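Putative polysaccharide biosynthesis protein with aminopeptidase-like domain (Clostridium acetobutylicum, PDB 3K9T) probably takes part in the biosynthesis of modified polysaccharides, binding one zinc ion per subunit, and is not expected to act as a peptidase despite its aminopeptidase-like fold. Local coordinates at residues Gly268-Glu271 and Ile272-Ile275; Met398-Gly401 and Lys402-Leu405; Tyr346-Val349 and Ile350-Glu354; Met2-Ile5 and Asn6-Ile9. All coordinates share one frame; numbering follows the deposited sequence.

All four contacts are local, each joining two consecutive segments, and none nests in or crosses another. At the N terminus contact 4 closes the turn that opens helix 5-10. Contact 1 follows where the loop after strand 260-263 enters helix 271-282, and contact 3 spans about two and a half turns within helix 336-355. Contact 2 comes last, at the bend between helix 389-398 and helix 405-412 of the winged helix-turn-helix domain. Contact 3 is the hub: its helix packs on contact 1 through isoleucine, valine and threonine side chains and touches contact 4, with centres about 10 Å apart. Contact 2 touches none of the others.

Contact 1. Residues Gly268-Glu271 and Ile272-Ile275; sequences GDAE and IDKI
The N-terminal cap of helix 271-282 lies here, where Ala-270 holds the N-cap position and Asp-273, three residues on, folds its carboxylate back onto it. Asp-273 OD2 accepts a hydrogen bond from Ala-270 N at 3.0 Å, a bent one with an N-H...O angle of 137°, and is met on the anti side of the carboxylate. The first torsion of Asp-273 (chi1 -63°) sets CG beside its own backbone N, which aims the group at the start of the helix. OD2 is also bonded to the hydroxyl of Thr-265 and OD1 to that of Tyr-262, so both oxygens are held and rotation of the carboxylate is restrained.

Regular helical bonding then begins: Lys-274 N donates to Ala-270 O at 3.1 Å and Ile-275 N to Glu-271 O at 2.8 Å. Alongside, Lys-274 CG passes 3.6 Å from Asp-269 O. The extended side chain of Glu-271 crosses that of Ile-275 obliquely, OE2 lying 3.7 Å from CD1, while Asn-356 ND2 binds this same OE2. Ile-275 and Lys-274 both lean on Leu-406, where the winged helix-turn-helix domain meets this helix. With alanine at the N-cap there is no forward side-chain bond, and what remains is the returning half of a capping box, at the head of a helix flanking the sheet of the aminopeptidase-like domain.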
ATOM      1  N   GLY A 268       0.396   6.528 -14.186  1.00 24.32           N
ATOM      2  CA  GLY A 268      -0.571   5.889 -13.273  1.00 22.47           C
ATOM      3  C   GLY A 268      -1.377   6.773 -12.354  1.00 22.65           C
ATOM      4  O   GLY A 268      -2.526   6.502 -12.105  1.00 23.30           O
ATOM      5  N   ASP A 269      -0.790   7.849 -11.837  1.00 27.47           N
ATOM      6  CA  ASP A 269      -1.529   8.729 -10.929  1.00 27.16           C
ATOM      7  C   ASP A 269      -1.528  10.198 -11.359  1.00 25.07           C
ATOM      8  O   ASP A 269      -1.646  11.085 -10.500  1.00 24.55           O
ATOM      9  CB  ASP A 269      -0.983   8.558  -9.494  1.00 26.04           C
ATOM     10  CG  ASP A 269       0.475   8.919  -9.375  1.00 32.15           C
ATOM     11  OD1 ASP A 269       1.162   9.175 -10.418  1.00 33.13           O
ATOM     12  OD2 ASP A 269       0.934   8.948  -8.207  1.00 50.95           O
ATOM     13  N   ALA A 270      -1.395  10.462 -12.667  1.00 24.69           N
ATOM     14  CA  ALA A 270      -1.435  11.839 -13.205  1.00 22.47           C
ATOM     15  C   ALA A 270      -2.828  12.402 -12.969  1.00 23.70           C
ATOM     16  O   ALA A 270      -3.753  11.660 -12.653  1.00 21.35           O
ATOM     17  CB  ALA A 270      -1.121  11.873 -14.694  1.00 23.42           C
ATOM     18  N   GLU A 271      -2.984  13.709 -13.124  1.00 25.24           N
ATOM     19  CA  GLU A 271      -4.271  14.324 -12.869  1.00 26.79           C
ATOM     20  C   GLU A 271      -5.411  13.680 -13.665  1.00 26.74           C
ATOM     21  O   GLU A 271      -6.481  13.372 -13.083  1.00 27.55           O
ATOM     22  CB  GLU A 271      -4.238  15.812 -13.101  1.00 26.96           C
ATOM     23  CG  GLU A 271      -5.486  16.463 -12.536  1.00 36.65           C
ATOM     24  CD  GLU A 271      -5.559  17.957 -12.767  1.00 40.27           C
ATOM     25  OE1 GLU A 271      -4.484  18.569 -13.009  1.00 37.81           O
ATOM     26  OE2 GLU A 271      -6.707  18.485 -12.664  1.00 34.97           O
ATOM     27  N   ILE A 272      -5.169  13.419 -14.948  1.00 24.56           N
ATOM     28  CA  ILE A 272      -6.193  12.793 -15.795  1.00 25.46           C
ATOM     29  C   ILE A 272      -6.590  11.398 -15.263  1.00 23.22           C
ATOM     30  O   ILE A 272      -7.751  11.059 -15.268  1.00 23.24           O
ATOM     31  CB  ILE A 272      -5.780  12.764 -17.315  1.00 25.27           C
ATOM     32  CG1 ILE A 272      -6.944  12.306 -18.197  1.00 28.66           C
ATOM     33  CG2 ILE A 272      -4.556  11.885 -17.542  1.00 25.48           C
ATOM     34  CD1 ILE A 272      -8.205  13.120 -18.029  1.00 31.86           C
ATOM     35  N   ASP A 273      -5.638  10.610 -14.772  1.00 24.78           N
ATOM     36  CA  ASP A 273      -5.942   9.270 -14.193  1.00 21.66           C
ATOM     37  C   ASP A 273      -6.844   9.409 -12.995  1.00 22.42           C
ATOM     38  O   ASP A 273      -7.840   8.670 -12.855  1.00 22.02           O
ATOM     39  CB  ASP A 273      -4.673   8.560 -13.706  1.00 19.21           C
ATOM     40  CG  ASP A 273      -3.688   8.260 -14.826  1.00 24.88           C
ATOM     41  OD1 ASP A 273      -4.120   7.767 -15.898  1.00 21.64           O
ATOM     42  OD2 ASP A 273      -2.478   8.524 -14.625  1.00 19.90           O
ATOM     43  N   LYS A 274      -6.477  10.349 -12.120  1.00 23.46           N
ATOM     44  CA  LYS A 274      -7.204  10.590 -10.882  1.00 24.77           C
ATOM     45  C   LYS A 274      -8.588  11.094 -11.225  1.00 23.94           C
ATOM     46  O   LYS A 274      -9.570  10.695 -10.592  1.00 25.40           O
ATOM     47  CB  LYS A 274      -6.430  11.564  -9.976  1.00 28.18           C
ATOM     48  CG  LYS A 274      -5.090  11.008  -9.496  1.00 30.82           C
ATOM     49  CD  LYS A 274      -4.982  10.695  -8.038  1.00 45.72           C
ATOM     50  CE  LYS A 274      -4.447  11.930  -7.255  1.00 58.45           C
ATOM     51  NZ  LYS A 274      -3.724  11.546  -5.957  1.00 60.35           N
ATOM     52  N   ILE A 275      -8.685  11.949 -12.243  1.00 23.30           N
ATOM     53  CA  ILE A 275      -9.999  12.510 -12.616  1.00 22.74           C
ATOM     54  C   ILE A 275     -10.877  11.398 -13.208  1.00 23.14           C
ATOM     55  O   ILE A 275     -12.005  11.174 -12.761  1.00 22.17           O
ATOM     56  CB  ILE A 275      -9.892  13.666 -13.627  1.00 21.57           C
ATOM     57  CG1 ILE A 275      -9.404  14.933 -12.942  1.00 24.01           C
ATOM     58  CG2 ILE A 275     -11.237  13.925 -14.323  1.00  8.76           C
ATOM     59  CD1 ILE A 275      -9.137  16.047 -13.941  1.00 26.38           C
TER

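Contact 2. Residues Met398-Gly401 and Lys402-Leu405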
HETATM    1  N   MSE A 398      -9.879  21.177   4.451  1.00 23.41           N
HETATM    2  CA  MSE A 398      -8.723  20.875   3.615  1.00 15.66           C
HETATM    3  C   MSE A 398      -8.251  22.002   2.690  1.00 23.08           C
HETATM    4  O   MSE A 398      -7.250  21.828   2.030  1.00 16.83           O
HETATM    5  CB  MSE A 398      -9.003  19.633   2.784  1.00 13.21           C
HETATM    6  CG  MSE A 398      -9.013  18.353   3.627  1.00 22.21           C
HETATM    7 SE   MSE A 398      -9.450  16.831   2.532  0.75 10.00          SE
HETATM    8  CE  MSE A 398      -7.730  16.659   1.593  1.00 13.87           C
ATOM      9  N   SER A 399      -8.939  23.138   2.622  1.00 24.53           N
ATOM     10  CA  SER A 399      -8.491  24.214   1.747  1.00 16.59           C
ATOM     11  C   SER A 399      -7.391  25.059   2.393  1.00 22.38           C
ATOM     12  O   SER A 399      -7.604  26.205   2.822  1.00 12.45           O
ATOM     13  CB  SER A 399      -9.667  25.062   1.272  1.00 19.24           C
ATOM     14  OG  SER A 399     -10.465  24.305   0.387  1.00 22.93           O
ATOM     15  N   ASP A 400      -6.197  24.486   2.462  1.00 22.19           N
ATOM     16  CA  ASP A 400      -5.032  25.218   3.000  1.00 24.35           C
ATOM     17  C   ASP A 400      -4.194  25.866   1.910  1.00 20.74           C
ATOM     18  O   ASP A 400      -3.140  26.406   2.189  1.00 41.47           O
ATOM     19  CB  ASP A 400      -4.148  24.293   3.845  1.00 25.29           C
ATOM     20  CG  ASP A 400      -3.743  23.013   3.124  1.00 24.33           C
ATOM     21  OD1 ASP A 400      -4.072  22.835   1.923  1.00 18.34           O
ATOM     22  OD2 ASP A 400      -3.092  22.183   3.798  1.00 33.89           O
ATOM     23  N   GLY A 401      -4.664  25.770   0.667  1.00 22.49           N
ATOM     24  CA  GLY A 401      -3.948  26.268  -0.478  1.00 19.70           C
ATOM     25  C   GLY A 401      -3.241  25.166  -1.244  1.00 13.44           C
ATOM     26  O   GLY A 401      -2.832  25.376  -2.363  1.00 36.48           O
ATOM     27  N   LYS A 402      -3.118  23.991  -0.652  1.00 43.14           N
ATOM     28  CA  LYS A 402      -2.422  22.894  -1.291  1.00 26.05           C
ATOM     29  C   LYS A 402      -3.357  21.821  -1.849  1.00 21.46           C
ATOM     30  O   LYS A 402      -2.959  21.060  -2.693  1.00 39.65           O
ATOM     31  CB  LYS A 402      -1.424  22.298  -0.291  1.00 25.81           C
ATOM     32  CG  LYS A 402      -0.224  23.243  -0.038  1.00 46.87           C
ATOM     33  CD  LYS A 402       0.721  22.742   1.082  1.00 66.04           C
ATOM     34  CE  LYS A 402       0.646  23.603   2.345  1.00 69.16           C
ATOM     35  NZ  LYS A 402       0.954  22.844   3.590  1.00 50.19           N
ATOM     36  N   ASN A 403      -4.596  21.757  -1.376  1.00 39.44           N
ATOM     37  CA  ASN A 403      -5.522  20.734  -1.836  1.00 19.97           C
ATOM     38  C   ASN A 403      -6.537  21.195  -2.884  1.00 21.67           C
ATOM     39  O   ASN A 403      -7.237  22.171  -2.685  1.00 17.92           O
ATOM     40  CB  ASN A 403      -6.287  20.168  -0.662  1.00 41.92           C
ATOM     41  CG  ASN A 403      -5.391  19.492   0.338  1.00 34.70           C
ATOM     42  OD1 ASN A 403      -4.814  18.421   0.100  1.00 32.73           O
ATOM     43  ND2 ASN A 403      -5.286  20.104   1.478  1.00 29.73           N
ATOM     44  N   SER A 404      -6.620  20.439  -3.977  1.00 15.92           N
ATOM     45  CA  SER A 404      -7.567  20.669  -5.068  1.00 23.34           C
ATOM     46  C   SER A 404      -8.896  20.072  -4.645  1.00 27.41           C
ATOM     47  O   SER A 404      -8.962  19.293  -3.705  1.00 27.45           O
ATOM     48  CB  SER A 404      -7.084  19.966  -6.359  1.00 20.94           C
ATOM     49  OG  SER A 404      -7.097  18.519  -6.254  1.00 21.71           O
ATOM     50  N   LEU A 405      -9.958  20.423  -5.341  1.00 23.95           N
ATOM     51  CA  LEU A 405     -11.259  19.832  -5.063  1.00 15.62           C
ATOM     52  C   LEU A 405     -11.252  18.302  -5.291  1.00 21.09           C
ATOM     53  O   LEU A 405     -11.964  17.561  -4.600  1.00 27.28           O
ATOM     54  CB  LEU A 405     -12.347  20.487  -5.933  1.00 18.90           C
ATOM     55  CG  LEU A 405     -12.653  21.962  -5.737  1.00 19.29           C
ATOM     56  CD1 LEU A 405     -13.901  22.304  -6.516  1.00  9.98           C
ATOM     57  CD2 LEU A 405     -12.860  22.275  -4.262  1.00 18.08           C
TER
HETATM   58  O   HOH W   1      -9.430  23.801  -2.291  1.00 17.03           O
HETATM   59  O   HOH W   2      -6.474  24.138  -0.933  1.00 13.01           O
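This bend links helix 389-398 to helix 405-412 in the permutated winged helix-turn-helix domain, and it is built from an inverse gamma turn centred on Ser-399 followed by an Asx turn at Asp-400. Asn-403 reaches back across it: ND2 donates to Met-398 O at 2.7 Å, in the carbonyl plane and on a lone pair, with an N-H...O angle of 149°. The same oxygen takes the backbone N of Asp-400 at 2.9 Å, the bond of the gamma turn, so two donors hold the last carbonyl of the helix.

In the Asx turn, Asp-400 OD1 accepts from Lys-402 N at 3.0 Å, the donor standing above the carboxylate plane. That reach depends on chi1 of 52°, which puts Asp-400 CG between its backbone N and carbonyl carbon. The carboxylate of Asp-400 and the amide of Asn-403 are turned nearly parallel, their planes 7° apart. Gly-401 makes the corner with a positive phi.

The selenomethionine Met-398 crosses Asn-403 at about a right angle, its methyl CE 3.7 Å from Asn-403 OD1. Its side chain also touches Ile-408 and Lys-411 of helix 405-412. Ser-404 caps that helix, its OG bonding Asp-407 N.

Two waters complete the turn at Asn-403 O, both donating to it. One also donates to Ser-399 OG, and the other, 2.7 Å from Asn-403 O, accepts from Gly-401 N.

Contact 3. Residues Tyr346-Val349 and Ile350-Glu354; sequences YLEV and IYTIE
Glu-348 and Thr-352, one turn apart on helix 336-355, carry the polar part of this contact. Thr-352 OG1 donates to Glu-348 O at 2.7 Å, and Thr-352 N donates to the same oxygen at 2.9 Å, the two approaching from opposite faces of the carbonyl plane. A chi1 of -52° places OG1 beside its own backbone N, within reach of the preceding turn. A water bridges OG1 and Glu-348 OE2, donating to both, so the hydroxyl is gripped on two sides. The other backbone bonds are regular, among them Tyr-351 N to Leu-347 O at 2.7 Å and Ile-353 N to Val-349 O at 2.9 Å.

Between charge and ring, Glu-348 and Tyr-351 run side by side and point the same way, OE2 lying 3.9 Å from Tyr-351 CD1 with the carboxylate and ring planes 34° apart. Arg-417 of the winged helix-turn-helix domain serves both, forming a salt bridge through NE to Glu-348 OE2 and a cation-pi contact with the ring. The Tyr-351 hydroxyl ends on Glu-3 OE2.

The apolar pair is Val-349 CG1 and Ile-353 CD1, 3.9 Å apart. Separately, Ile-350 lies along the backbone carbonyl of the previous turn, its CG1 3.5 Å from Tyr-346 O. Ile-350 and Tyr-346 both meet Ile-207 on helix 194-211, and the Tyr-346 hydroxyl is hydrogen-bonded to Leu-314 O on strand 311-315. Such i to i+4 packing, buried on several faces, belongs to a helix lying against the central mixed sheet of the aminopeptidase-like alpha/beta fold.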
ATOM      1  N   TYR A 346     -17.286  11.174 -20.923  1.00 24.53           N
ATOM      2  CA  TYR A 346     -16.280  12.086 -21.422  1.00 35.19           C
ATOM      3  C   TYR A 346     -16.640  13.502 -21.005  1.00 19.20           C
ATOM      4  O   TYR A 346     -15.771  14.250 -20.559  1.00 27.86           O
ATOM      5  CB  TYR A 346     -16.097  11.970 -22.965  1.00 21.08           C
ATOM      6  CG  TYR A 346     -15.031  10.967 -23.410  1.00 24.30           C
ATOM      7  CD1 TYR A 346     -15.270   9.599 -23.402  1.00 22.51           C
ATOM      8  CD2 TYR A 346     -13.792  11.400 -23.882  1.00 22.17           C
ATOM      9  CE1 TYR A 346     -14.289   8.699 -23.833  1.00 23.63           C
ATOM     10  CE2 TYR A 346     -12.810  10.513 -24.310  1.00 24.28           C
ATOM     11  CZ  TYR A 346     -13.050   9.167 -24.274  1.00 24.62           C
ATOM     12  OH  TYR A 346     -12.073   8.277 -24.703  1.00 15.44           O
ATOM     13  N   LEU A 347     -17.906  13.894 -21.150  1.00 27.53           N
ATOM     14  CA  LEU A 347     -18.309  15.244 -20.738  1.00 34.07           C
ATOM     15  C   LEU A 347     -18.104  15.469 -19.223  1.00 24.88           C
ATOM     16  O   LEU A 347     -17.724  16.568 -18.786  1.00 25.29           O
ATOM     17  CB  LEU A 347     -19.765  15.527 -21.151  1.00 23.97           C
ATOM     18  CG  LEU A 347     -20.043  15.736 -22.649  1.00 42.14           C
ATOM     19  CD1 LEU A 347     -21.455  16.224 -22.859  1.00 17.89           C
ATOM     20  CD2 LEU A 347     -19.054  16.733 -23.260  1.00 10.08           C
ATOM     21  N   GLU A 348     -18.359  14.431 -18.427  1.00 33.11           N
ATOM     22  CA  GLU A 348     -18.202  14.522 -16.963  1.00 26.26           C
ATOM     23  C   GLU A 348     -16.729  14.648 -16.601  1.00 23.69           C
ATOM     24  O   GLU A 348     -16.346  15.363 -15.655  1.00 19.95           O
ATOM     25  CB  GLU A 348     -18.795  13.290 -16.270  1.00 30.29           C
ATOM     26  CG  GLU A 348     -18.956  13.450 -14.743  1.00 27.03           C
ATOM     27  CD  GLU A 348     -19.853  14.599 -14.378  1.00 26.23           C
ATOM     28  OE1 GLU A 348     -20.840  14.823 -15.114  1.00 30.60           O
ATOM     29  OE2 GLU A 348     -19.583  15.286 -13.362  1.00 24.76           O
ATOM     30  N   VAL A 349     -15.906  13.912 -17.342  1.00 23.28           N
ATOM     31  CA  VAL A 349     -14.480  14.044 -17.207  1.00 20.04           C
ATOM     32  C   VAL A 349     -14.077  15.496 -17.466  1.00 15.40           C
ATOM     33  O   VAL A 349     -13.346  16.067 -16.649  1.00 24.49           O
ATOM     34  CB  VAL A 349     -13.733  13.061 -18.098  1.00 29.21           C
ATOM     35  CG1 VAL A 349     -12.257  13.444 -18.239  1.00 19.93           C
ATOM     36  CG2 VAL A 349     -13.897  11.673 -17.527  1.00 21.36           C
ATOM     37  N   ILE A 350     -14.588  16.081 -18.561  1.00 23.02           N
ATOM     38  CA  ILE A 350     -14.227  17.438 -18.984  1.00 23.66           C
ATOM     39  C   ILE A 350     -14.738  18.442 -17.976  1.00 29.31           C
ATOM     40  O   ILE A 350     -14.005  19.345 -17.591  1.00 23.52           O
ATOM     41  CB  ILE A 350     -14.704  17.773 -20.422  1.00 26.75           C
ATOM     42  CG1 ILE A 350     -13.865  16.987 -21.450  1.00 20.31           C
ATOM     43  CG2 ILE A 350     -14.600  19.266 -20.675  1.00 16.54           C
ATOM     44  CD1 ILE A 350     -14.373  16.993 -22.939  1.00 16.64           C
ATOM     45  N   TYR A 351     -15.976  18.265 -17.523  1.00 23.20           N
ATOM     46  CA  TYR A 351     -16.506  19.079 -16.420  1.00 22.69           C
ATOM     47  C   TYR A 351     -15.561  19.015 -15.206  1.00 26.40           C
ATOM     48  O   TYR A 351     -15.304  20.027 -14.586  1.00 25.60           O
ATOM     49  CB  TYR A 351     -17.907  18.599 -16.011  1.00 31.76           C
ATOM     50  CG  TYR A 351     -18.506  19.296 -14.794  1.00 18.33           C
ATOM     51  CD1 TYR A 351     -18.155  18.920 -13.487  1.00 17.50           C
ATOM     52  CD2 TYR A 351     -19.433  20.313 -14.945  1.00 15.42           C
ATOM     53  CE1 TYR A 351     -18.713  19.555 -12.388  1.00 23.70           C
ATOM     54  CE2 TYR A 351     -20.009  20.956 -13.836  1.00 32.80           C
ATOM     55  CZ  TYR A 351     -19.651  20.568 -12.567  1.00 32.52           C
ATOM     56  OH  TYR A 351     -20.204  21.205 -11.482  1.00 22.62           O
ATOM     57  N   THR A 352     -15.029  17.839 -14.880  1.00 21.72           N
ATOM     58  CA  THR A 352     -14.134  17.707 -13.710  1.00 16.29           C
ATOM     59  C   THR A 352     -12.793  18.433 -13.948  1.00 22.65           C
ATOM     60  O   THR A 352     -12.274  19.149 -13.084  1.00 26.44           O
ATOM     61  CB  THR A 352     -13.931  16.216 -13.330  1.00 29.90           C
ATOM     62  OG1 THR A 352     -15.210  15.579 -13.183  1.00 22.22           O
ATOM     63  CG2 THR A 352     -13.162  16.080 -12.028  1.00 12.10           C
ATOM     64  N   ILE A 353     -12.241  18.247 -15.134  1.00 23.81           N
ATOM     65  CA  ILE A 353     -11.003  18.900 -15.512  1.00 22.49           C
ATOM     66  C   ILE A 353     -11.145  20.397 -15.340  1.00 44.45           C
ATOM     67  O   ILE A 353     -10.285  21.040 -14.770  1.00 22.03           O
ATOM     68  CB  ILE A 353     -10.656  18.621 -16.988  1.00 38.64           C
ATOM     69  CG1 ILE A 353     -10.213  17.182 -17.174  1.00 29.41           C
ATOM     70  CG2 ILE A 353      -9.564  19.591 -17.509  1.00 13.51           C
ATOM     71  CD1 ILE A 353     -10.221  16.781 -18.655  1.00 22.35           C
ATOM     72  N   GLU A 354     -12.247  20.935 -15.845  1.00 29.46           N
ATOM     73  CA  GLU A 354     -12.472  22.376 -15.851  1.00 32.73           C
ATOM     74  C   GLU A 354     -12.705  22.978 -14.468  1.00 21.84           C
ATOM     75  O   GLU A 354     -12.216  24.056 -14.178  1.00 32.29           O
ATOM     76  CB  GLU A 354     -13.689  22.654 -16.719  1.00 24.02           C
ATOM     77  CG  GLU A 354     -13.427  22.521 -18.186  1.00 26.38           C
ATOM     78  CD  GLU A 354     -12.766  23.739 -18.761  1.00 27.65           C
ATOM     79  OE1 GLU A 354     -13.246  24.844 -18.458  1.00 31.59           O
ATOM     80  OE2 GLU A 354     -11.770  23.586 -19.514  1.00 22.07           O
TER
HETATM   81  O   HOH W   3     -17.575  15.126 -11.820  1.00 26.25           O

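Contact 4. Residues Met2-Ile5 and Asn6-Ile9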
HETATM    1  N   MSE A   2     -19.531  26.547 -16.807  1.00 52.89           N
HETATM    2  CA  MSE A   2     -19.340  25.171 -17.301  1.00 46.71           C
HETATM    3  C   MSE A   2     -20.570  24.329 -16.862  1.00 44.01           C
HETATM    4  O   MSE A   2     -20.757  23.183 -17.313  1.00 45.04           O
HETATM    5  CB  MSE A   2     -18.056  24.554 -16.755  1.00 44.47           C
HETATM    6  CG  MSE A   2     -17.577  23.354 -17.573  1.00 47.80           C
HETATM    7 SE   MSE A   2     -17.194  23.796 -19.482  0.75 46.43          SE
HETATM    8  CE  MSE A   2     -16.229  25.437 -19.121  1.00 46.87           C
ATOM      9  N   GLU A   3     -21.395  24.886 -15.965  1.00 38.80           N
ATOM     10  CA  GLU A   3     -22.672  24.280 -15.622  1.00 36.15           C
ATOM     11  C   GLU A   3     -23.526  24.126 -16.896  1.00 35.25           C
ATOM     12  O   GLU A   3     -24.413  23.268 -16.959  1.00 33.00           O
ATOM     13  CB  GLU A   3     -23.409  25.057 -14.512  1.00 32.46           C
ATOM     14  CG  GLU A   3     -22.749  24.996 -13.126  1.00 31.27           C
ATOM     15  CD  GLU A   3     -22.474  23.567 -12.576  1.00 36.07           C
ATOM     16  OE1 GLU A   3     -23.365  22.711 -12.644  1.00 32.05           O
ATOM     17  OE2 GLU A   3     -21.365  23.299 -12.042  1.00 31.99           O
ATOM     18  N   GLU A   4     -23.223  24.919 -17.920  1.00 35.71           N
ATOM     19  CA  GLU A   4     -23.871  24.755 -19.222  1.00 39.09           C
ATOM     20  C   GLU A   4     -23.660  23.384 -19.884  1.00 36.57           C
ATOM     21  O   GLU A   4     -24.433  23.010 -20.755  1.00 36.40           O
ATOM     22  CB  GLU A   4     -23.451  25.867 -20.174  1.00 42.41           C
ATOM     23  CG  GLU A   4     -24.074  27.225 -19.807  1.00 53.06           C
ATOM     24  CD  GLU A   4     -23.988  28.208 -20.942  1.00 70.87           C
ATOM     25  OE1 GLU A   4     -23.088  28.036 -21.799  1.00 81.82           O
ATOM     26  OE2 GLU A   4     -24.818  29.151 -20.987  1.00 86.39           O
ATOM     27  N   ILE A   5     -22.634  22.645 -19.472  1.00 32.60           N
ATOM     28  CA  ILE A   5     -22.438  21.287 -19.951  1.00 31.46           C
ATOM     29  C   ILE A   5     -23.564  20.356 -19.458  1.00 31.29           C
ATOM     30  O   ILE A   5     -23.826  19.320 -20.069  1.00 31.17           O
ATOM     31  CB  ILE A   5     -21.053  20.710 -19.506  1.00 30.66           C
ATOM     32  CG1 ILE A   5     -20.414  19.873 -20.618  1.00 30.30           C
ATOM     33  CG2 ILE A   5     -21.192  19.905 -18.251  1.00 29.71           C
ATOM     34  CD1 ILE A   5     -18.961  19.467 -20.354  1.00 32.94           C
ATOM     35  N   ASN A   6     -24.223  20.712 -18.356  1.00 30.24           N
ATOM     36  CA  ASN A   6     -25.220  19.825 -17.763  1.00 29.33           C
ATOM     37  C   ASN A   6     -26.344  19.452 -18.736  1.00 30.24           C
ATOM     38  O   ASN A   6     -26.806  18.331 -18.734  1.00 31.59           O
ATOM     39  CB  ASN A   6     -25.815  20.419 -16.488  1.00 27.34           C
ATOM     40  CG  ASN A   6     -24.781  20.661 -15.382  1.00 32.34           C
ATOM     41  OD1 ASN A   6     -23.605  20.304 -15.479  1.00 31.71           O
ATOM     42  ND2 ASN A   6     -25.235  21.298 -14.319  1.00 29.26           N
ATOM     43  N   LYS A   7     -26.760  20.382 -19.582  1.00 31.96           N
ATOM     44  CA  LYS A   7     -27.870  20.126 -20.492  1.00 32.74           C
ATOM     45  C   LYS A   7     -27.437  19.120 -21.542  1.00 31.79           C
ATOM     46  O   LYS A   7     -28.268  18.329 -21.987  1.00 27.62           O
ATOM     47  CB  LYS A   7     -28.431  21.429 -21.129  1.00 33.67           C
ATOM     48  CG  LYS A   7     -27.379  22.266 -21.884  1.00 41.09           C
ATOM     49  CD  LYS A   7     -27.855  23.668 -22.395  1.00 46.37           C
ATOM     50  CE  LYS A   7     -26.642  24.668 -22.662  1.00 47.51           C
ATOM     51  NZ  LYS A   7     -26.275  25.586 -21.489  1.00 41.50           N
ATOM     52  N   TYR A   8     -26.155  19.157 -21.933  1.00 29.86           N
ATOM     53  CA  TYR A   8     -25.621  18.191 -22.884  1.00 31.76           C
ATOM     54  C   TYR A   8     -25.574  16.786 -22.265  1.00 33.25           C
ATOM     55  O   TYR A   8     -25.921  15.799 -22.925  1.00 31.53           O
ATOM     56  CB  TYR A   8     -24.228  18.596 -23.383  1.00 33.56           C
ATOM     57  CG  TYR A   8     -24.241  19.860 -24.223  1.00 37.32           C
ATOM     58  CD1 TYR A   8     -24.569  19.833 -25.571  1.00 40.38           C
ATOM     59  CD2 TYR A   8     -23.922  21.073 -23.668  1.00 36.62           C
ATOM     60  CE1 TYR A   8     -24.595  21.005 -26.323  1.00 36.51           C
ATOM     61  CE2 TYR A   8     -23.944  22.229 -24.399  1.00 36.71           C
ATOM     62  CZ  TYR A   8     -24.288  22.200 -25.720  1.00 35.87           C
ATOM     63  OH  TYR A   8     -24.283  23.388 -26.416  1.00 40.16           O
ATOM     64  N   ILE A   9     -25.157  16.690 -21.001  1.00 33.49           N
ATOM     65  CA  ILE A   9     -25.137  15.407 -20.322  1.00 32.86           C
ATOM     66  C   ILE A   9     -26.580  14.920 -20.206  1.00 33.92           C
ATOM     67  O   ILE A   9     -26.865  13.754 -20.497  1.00 34.71           O
ATOM     68  CB  ILE A   9     -24.459  15.480 -18.939  1.00 32.99           C
ATOM     69  CG1 ILE A   9     -22.964  15.760 -19.104  1.00 31.31           C
ATOM     70  CG2 ILE A   9     -24.672  14.197 -18.195  1.00 24.26           C
ATOM     71  CD1 ILE A   9     -22.229  16.219 -17.814  1.00 28.60           C
TER
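Glu-3 and Asn-6 make the principal side-chain hydrogen bond of this N-terminal turn. Asn-6 ND2 donates to Glu-3 OE1 at 2.9 Å with an N-H...O angle of 151°, meeting the anti side of the carboxylate. The two flat groups stand steeply to each other, their planes 78° apart. Partners in the same chain fix both ends: Glu-3 is held by the hydroxyls of Tyr-351 and Tyr-421 and by a salt bridge to Lys-420, and Asn-6 OD1 by Arg-417 NH1.

The backbone bonds change span along the turn. Asn-6 N donates to Glu-3 O at 2.9 Å from above the carbonyl plane, an i to i+3 bond. Ile-9 N donates to Ile-5 O at 3.1 Å, the i to i+4 spacing of an alpha helix. Tyr-8 N also approaches Ile-5 O, but weakly.

Charged contact is looser at Glu-4 and Lys-7, whose side chains lie side by side and point the same way. With chi1 of 56°, Lys-7 CG sits between its backbone N and carbonyl carbon, and the chain curls back until NZ makes a weak hydrogen bond to Glu-4 O at 3.3 Å and a long salt bridge to Glu-4 OE2 at 3.9 Å.

Apolar contact is small: Ile-5 CG2 meets Ile-9 CD1 at 3.9 Å. The side chains of Tyr-8 and Ile-9 pack against helix 336-355, Tyr-8 on Leu-347 and Ile-9 on Lys-344 and Glu-348. The pattern is that of a helix start passing from i+3 to i+4 bonding, at the opening of the aminopeptidase-like domain.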